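PDB 7M13: GDP-L-fucose synthase from Campylobacter jejuni subsp. jejuni serotype O:2, which probably makes GDP-D-glycero-L-gluco-heptose for the capsular polysaccharide, working as an NADPH-dependent reductase of the GDP-L-fucose synthase subfamily. Local coordinates for residues Leu70-Ala75 / Ala81-Glu86; Phe244-Asp249 / Ile339-Glu344. One frame throughout, in Å; residues are numbered along the deposited sequence.

Each contact involves a loop, strand or helix connected to an inner strand of the one mixed sheet, and the two lie on opposite sides of the chain's centre, with their own centres 25 Å apart and nearest atoms about 13 Å apart. Interaction 1 comes first along the chain: the loop after strand 63-66 folds against the start of helix 80-100, close to the second subunit. Interaction 2 opens only after it has closed, joining the end of strand 241-246 and the start of helix 247-260 to the late helix 335-347. The first lies beside the bound NADP, and the second brings helix 335-347 against the strand-helix junction at 246-247.

Interaction 1 of 2, residues Leu70-Ala75 / Ala81-Glu86; sequences LPCGAA and ADFIYE
Cys72 lies across one face of the Phe83 ring. Its CB stands 4.0 Å from the centroid of the Phe83 ring, only 10° off the normal, a CH-pi contact over the centre. The sulfur sits farther out on the same face: Cys72 SG comes within 3.6 Å of Phe83 CE1, 29° off the normal as measured to the centroid. With SG anti to the backbone N (chi1 -177°), the thiol runs over the ring as a sulfur-aromatic contact. Leu70 comes to the ring obliquely, its side chain crossing that of Phe83 at about a right angle and its CD2 lying 3.9 Å from Phe83 CD2. The same methyl presses against the helix itself, 3.6 Å from Asp82 CB, and also meets the carboxylate end of Glu86. Between Leu70 and Cys72 the carbonyl of Pro71 approaches obliquely, Pro71 O lying 3.3 Å from Phe83 CE2; that oxygen has its hydrogen bond from Asn76 ND2. No hydrogen bond joins the two segments; the contact is van der Waals, with the CH-pi and sulfur-aromatic approaches over the ring. Beyond the contact, Phe83 also touches Phe140 of helix 138-158, and the Asp82 carboxylate is held by Tyr158 and Gln157 of the second subunit. This is the loop after a parallel strand of a Rossmann-type fold, packed on the following helix, with Pro71 at the cofactor and Cys72 at Phe140, the residue predicted as proton donor/acceptor.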
# COMPACT_ATOMS: atom_id res chain seq x y z
N LEU B 70 1.11 5.27 14.40
CA LEU B 70 1.36 4.13 15.30
C LEU B 70 2.75 3.62 14.97
O LEU B 70 2.97 3.01 13.94
CB LEU B 70 0.33 3.04 15.08
CG LEU B 70 0.63 1.75 15.84
CD1 LEU B 70 0.71 1.99 17.33
CD2 LEU B 70 -0.40 0.68 15.51
N PRO B 71 3.76 3.93 15.81
CA PRO B 71 5.13 3.58 15.46
C PRO B 71 5.44 2.09 15.65
O PRO B 71 4.81 1.48 16.46
CB PRO B 71 5.95 4.36 16.49
CG PRO B 71 5.04 4.54 17.66
CD PRO B 71 3.63 4.61 17.10
N CYS B 72 6.38 1.58 14.88
CA CYS B 72 6.85 0.18 14.91
C CYS B 72 8.18 0.14 15.67
O CYS B 72 9.15 0.75 15.19
CB CYS B 72 7.02 -0.33 13.49
SG CYS B 72 7.52 -2.06 13.40
N GLY B 73 8.20 -0.54 16.81
CA GLY B 73 9.43 -0.71 17.62
C GLY B 73 9.61 -2.14 18.07
O GLY B 73 8.72 -2.96 17.84
N ALA B 74 10.75 -2.45 18.69
CA ALA B 74 11.07 -3.82 19.15
C ALA B 74 9.94 -4.34 20.04
O ALA B 74 9.56 -5.50 19.85
CB ALA B 74 12.38 -3.83 19.91
N ALA B 75 9.43 -3.52 20.95
CA ALA B 75 8.51 -3.94 22.04
C ALA B 75 7.16 -4.34 21.45
O ALA B 75 6.55 -5.32 21.94
CB ALA B 75 8.34 -2.85 23.05
N ALA B 81 -0.80 -6.26 12.18
CA ALA B 81 -2.02 -5.78 11.50
C ALA B 81 -2.24 -4.31 11.83
O ALA B 81 -2.62 -3.53 10.95
CB ALA B 81 -3.23 -6.57 11.94
N ASP B 82 -2.10 -3.92 13.10
CA ASP B 82 -2.36 -2.54 13.53
C ASP B 82 -1.44 -1.60 12.76
O ASP B 82 -1.90 -0.51 12.39
CB ASP B 82 -2.23 -2.41 15.04
CG ASP B 82 -3.09 -3.35 15.86
OD1 ASP B 82 -4.12 -3.86 15.32
OD2 ASP B 82 -2.70 -3.58 17.06
N PHE B 83 -0.19 -1.98 12.55
CA PHE B 83 0.77 -1.06 11.89
C PHE B 83 0.26 -0.67 10.50
O PHE B 83 0.50 0.46 10.04
CB PHE B 83 2.16 -1.66 11.73
CG PHE B 83 2.86 -1.91 13.03
CD1 PHE B 83 3.60 -3.05 13.16
CD2 PHE B 83 2.79 -1.01 14.07
CE1 PHE B 83 4.25 -3.32 14.35
CE2 PHE B 83 3.43 -1.30 15.27
CZ PHE B 83 4.16 -2.44 15.38
N ILE B 84 -0.30 -1.63 9.79
CA ILE B 84 -0.73 -1.34 8.40
C ILE B 84 -2.14 -0.74 8.45
O ILE B 84 -2.36 0.32 7.83
CB ILE B 84 -0.58 -2.53 7.44
CG1 ILE B 84 -1.05 -2.12 6.03
CG2 ILE B 84 -1.24 -3.82 7.90
CD1 ILE B 84 -0.58 -3.01 4.95
N TYR B 85 -3.09 -1.30 9.19
CA TYR B 85 -4.45 -0.72 9.20
C TYR B 85 -4.45 0.73 9.73
O TYR B 85 -5.03 1.62 9.08
CB TYR B 85 -5.41 -1.61 9.97
CG TYR B 85 -6.78 -1.00 10.13
CD1 TYR B 85 -7.64 -0.88 9.05
CD2 TYR B 85 -7.18 -0.44 11.31
CE1 TYR B 85 -8.88 -0.27 9.15
CE2 TYR B 85 -8.42 0.18 11.44
CZ TYR B 85 -9.28 0.25 10.36
OH TYR B 85 -10.49 0.88 10.48
N GLU B 86 -3.95 0.93 10.93
CA GLU B 86 -4.10 2.23 11.61
C GLU B 86 -3.41 3.30 10.77
O GLU B 86 -3.96 4.40 10.58
CB GLU B 86 -3.63 2.15 13.05
CG GLU B 86 -4.57 1.31 13.88
CD GLU B 86 -4.34 1.36 15.37
OE1 GLU B 86 -3.85 2.40 15.87
OE2 GLU B 86 -4.67 0.34 16.04

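Interaction 2 of 2, residues Phe244-Asp249 / Ile339-Glu344; sequences FIHSDD and IKMMYE
Met341 reaches out from helix 335-347 to His246 and Asp248, which flank the junction between strand 241-246 and helix 247-260. Walking along 339-344, Ile339 is the residue whose CA lies nearest the other backbone, 8.6 Å from the CA of His246. Met341 does the bridging. Its CG stands anti to the carbonyl carbon, the chain runs on extended through chi2, and the bend at chi3 (72°) turns the methyl toward Asp248. The sulfur meets the imidazole obliquely, with Met341 SD 4.0 Å from His246 NE2 and 4.5 Å from the ring centroid. One bond farther on, Met341 CE lies 3.6 Å from Asp248 OD2 and 4.1 Å from His246 CE1. Next in sequence, Met342 packs on Leu189 and Tyr171.

The imidazole is itself fixed: as N-cap of helix 247-260, His246 accepts from Asp248 N through ND1, at 3.0 Å and 163°, with the donor tilted 21° out of the ring plane. Tyr171 meets the ring edge-to-face, and Thr173 OG1 makes a weak bond to NE2. Asp248 OD1 is held by Asn27. With ND1 serving as acceptor, the neutral imidazole probably carries its proton on NE2; the sulfur lies obliquely by that ring and its methyl by Asp248 OD2, a polarisable apolar contact with no hydrogen bond across the segments.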
# COMPACT_ATOMS: atom_id res chain seq x y z
N PHE B 244 20.85 10.00 12.60
CA PHE B 244 19.86 10.67 13.48
C PHE B 244 19.56 12.03 12.89
O PHE B 244 20.41 12.67 12.22
CB PHE B 244 20.37 10.81 14.92
CG PHE B 244 20.72 9.51 15.57
CD1 PHE B 244 19.76 8.79 16.26
CD2 PHE B 244 22.01 9.00 15.49
CE1 PHE B 244 20.07 7.57 16.85
CE2 PHE B 244 22.31 7.79 16.09
CZ PHE B 244 21.34 7.07 16.76
N ILE B 245 18.34 12.51 13.14
CA ILE B 245 17.97 13.90 12.81
C ILE B 245 17.29 14.47 14.05
O ILE B 245 16.41 13.81 14.62
CB ILE B 245 17.12 14.02 11.52
CG1 ILE B 245 16.92 15.49 11.15
CG2 ILE B 245 15.81 13.25 11.63
CD1 ILE B 245 16.20 15.74 9.83
N HIS B 246 17.73 15.65 14.44
CA HIS B 246 17.13 16.38 15.57
C HIS B 246 15.80 16.96 15.11
O HIS B 246 15.74 17.50 14.00
CB HIS B 246 18.12 17.44 16.05
CG HIS B 246 17.72 18.10 17.32
ND1 HIS B 246 16.79 19.11 17.36
CD2 HIS B 246 18.12 17.89 18.60
CE1 HIS B 246 16.64 19.51 18.62
NE2 HIS B 246 17.47 18.78 19.41
N SER B 247 14.82 16.97 15.99
CA SER B 247 13.46 17.43 15.64
C SER B 247 13.44 18.92 15.26
O SER B 247 12.53 19.30 14.51
CB SER B 247 12.50 17.08 16.69
OG SER B 247 12.89 17.69 17.91
N ASP B 248 14.40 19.76 15.69
CA ASP B 248 14.46 21.15 15.19
C ASP B 248 14.87 21.17 13.72
O ASP B 248 14.39 22.04 12.98
CB ASP B 248 15.39 22.04 16.02
CG ASP B 248 14.83 22.46 17.36
OD1 ASP B 248 13.61 22.30 17.59
OD2 ASP B 248 15.64 22.95 18.18
N ASP B 249 15.78 20.28 13.31
CA ASP B 249 16.17 20.13 11.89
C ASP B 249 14.98 19.55 11.11
O ASP B 249 14.75 20.05 10.00
CB ASP B 249 17.45 19.30 11.74
CG ASP B 249 18.75 20.12 11.71
OD1 ASP B 249 18.70 21.32 11.32
OD2 ASP B 249 19.80 19.54 12.03
N ILE B 339 22.52 16.31 21.11
CA ILE B 339 22.41 15.44 22.31
C ILE B 339 22.54 16.33 23.56
O ILE B 339 21.80 16.10 24.54
CB ILE B 339 23.45 14.31 22.32
CG1 ILE B 339 23.23 13.33 21.16
CG2 ILE B 339 23.43 13.57 23.64
CD1 ILE B 339 24.38 12.37 20.95
N LYS B 340 23.44 17.33 23.51
CA LYS B 340 23.58 18.34 24.59
C LYS B 340 22.23 19.05 24.80
O LYS B 340 21.77 19.10 25.96
CB LYS B 340 24.69 19.33 24.28
CG LYS B 340 26.09 18.89 24.64
CD LYS B 340 27.07 20.04 24.64
CE LYS B 340 28.43 19.68 25.20
NZ LYS B 340 29.52 20.14 24.31
N MET B 341 21.62 19.58 23.72
CA MET B 341 20.32 20.30 23.81
C MET B 341 19.31 19.37 24.49
O MET B 341 18.55 19.86 25.35
CB MET B 341 19.79 20.71 22.43
CG MET B 341 20.72 21.61 21.63
SD MET B 341 20.17 21.73 19.88
CE MET B 341 18.72 22.74 20.12
N MET B 342 19.26 18.10 24.08
CA MET B 342 18.27 17.10 24.57
C MET B 342 18.53 16.83 26.06
O MET B 342 17.54 16.77 26.84
CB MET B 342 18.35 15.81 23.75
CG MET B 342 17.29 14.80 24.13
SD MET B 342 17.19 13.34 23.02
CE MET B 342 18.88 12.75 23.05
N TYR B 343 19.79 16.70 26.48
CA TYR B 343 20.15 16.39 27.89
C TYR B 343 19.77 17.58 28.79
O TYR B 343 19.21 17.36 29.87
CB TYR B 343 21.63 16.03 28.06
CG TYR B 343 21.95 15.43 29.41
CD1 TYR B 343 21.14 14.45 29.98
CD2 TYR B 343 23.07 15.83 30.14
CE1 TYR B 343 21.42 13.90 31.22
CE2 TYR B 343 23.36 15.29 31.38
CZ TYR B 343 22.54 14.32 31.92
OH TYR B 343 22.82 13.77 33.13
N GLU B 344 20.05 18.81 28.35
CA GLU B 344 19.69 20.03 29.12
C GLU B 344 18.18 19.99 29.40
O GLU B 344 17.79 20.19 30.57
CB GLU B 344 20.13 21.29 28.39
CG GLU B 344 21.64 21.44 28.31
CD GLU B 344 22.34 21.51 29.66
OE1 GLU B 344 22.88 20.47 30.11
OE2 GLU B 344 22.35 22.60 30.26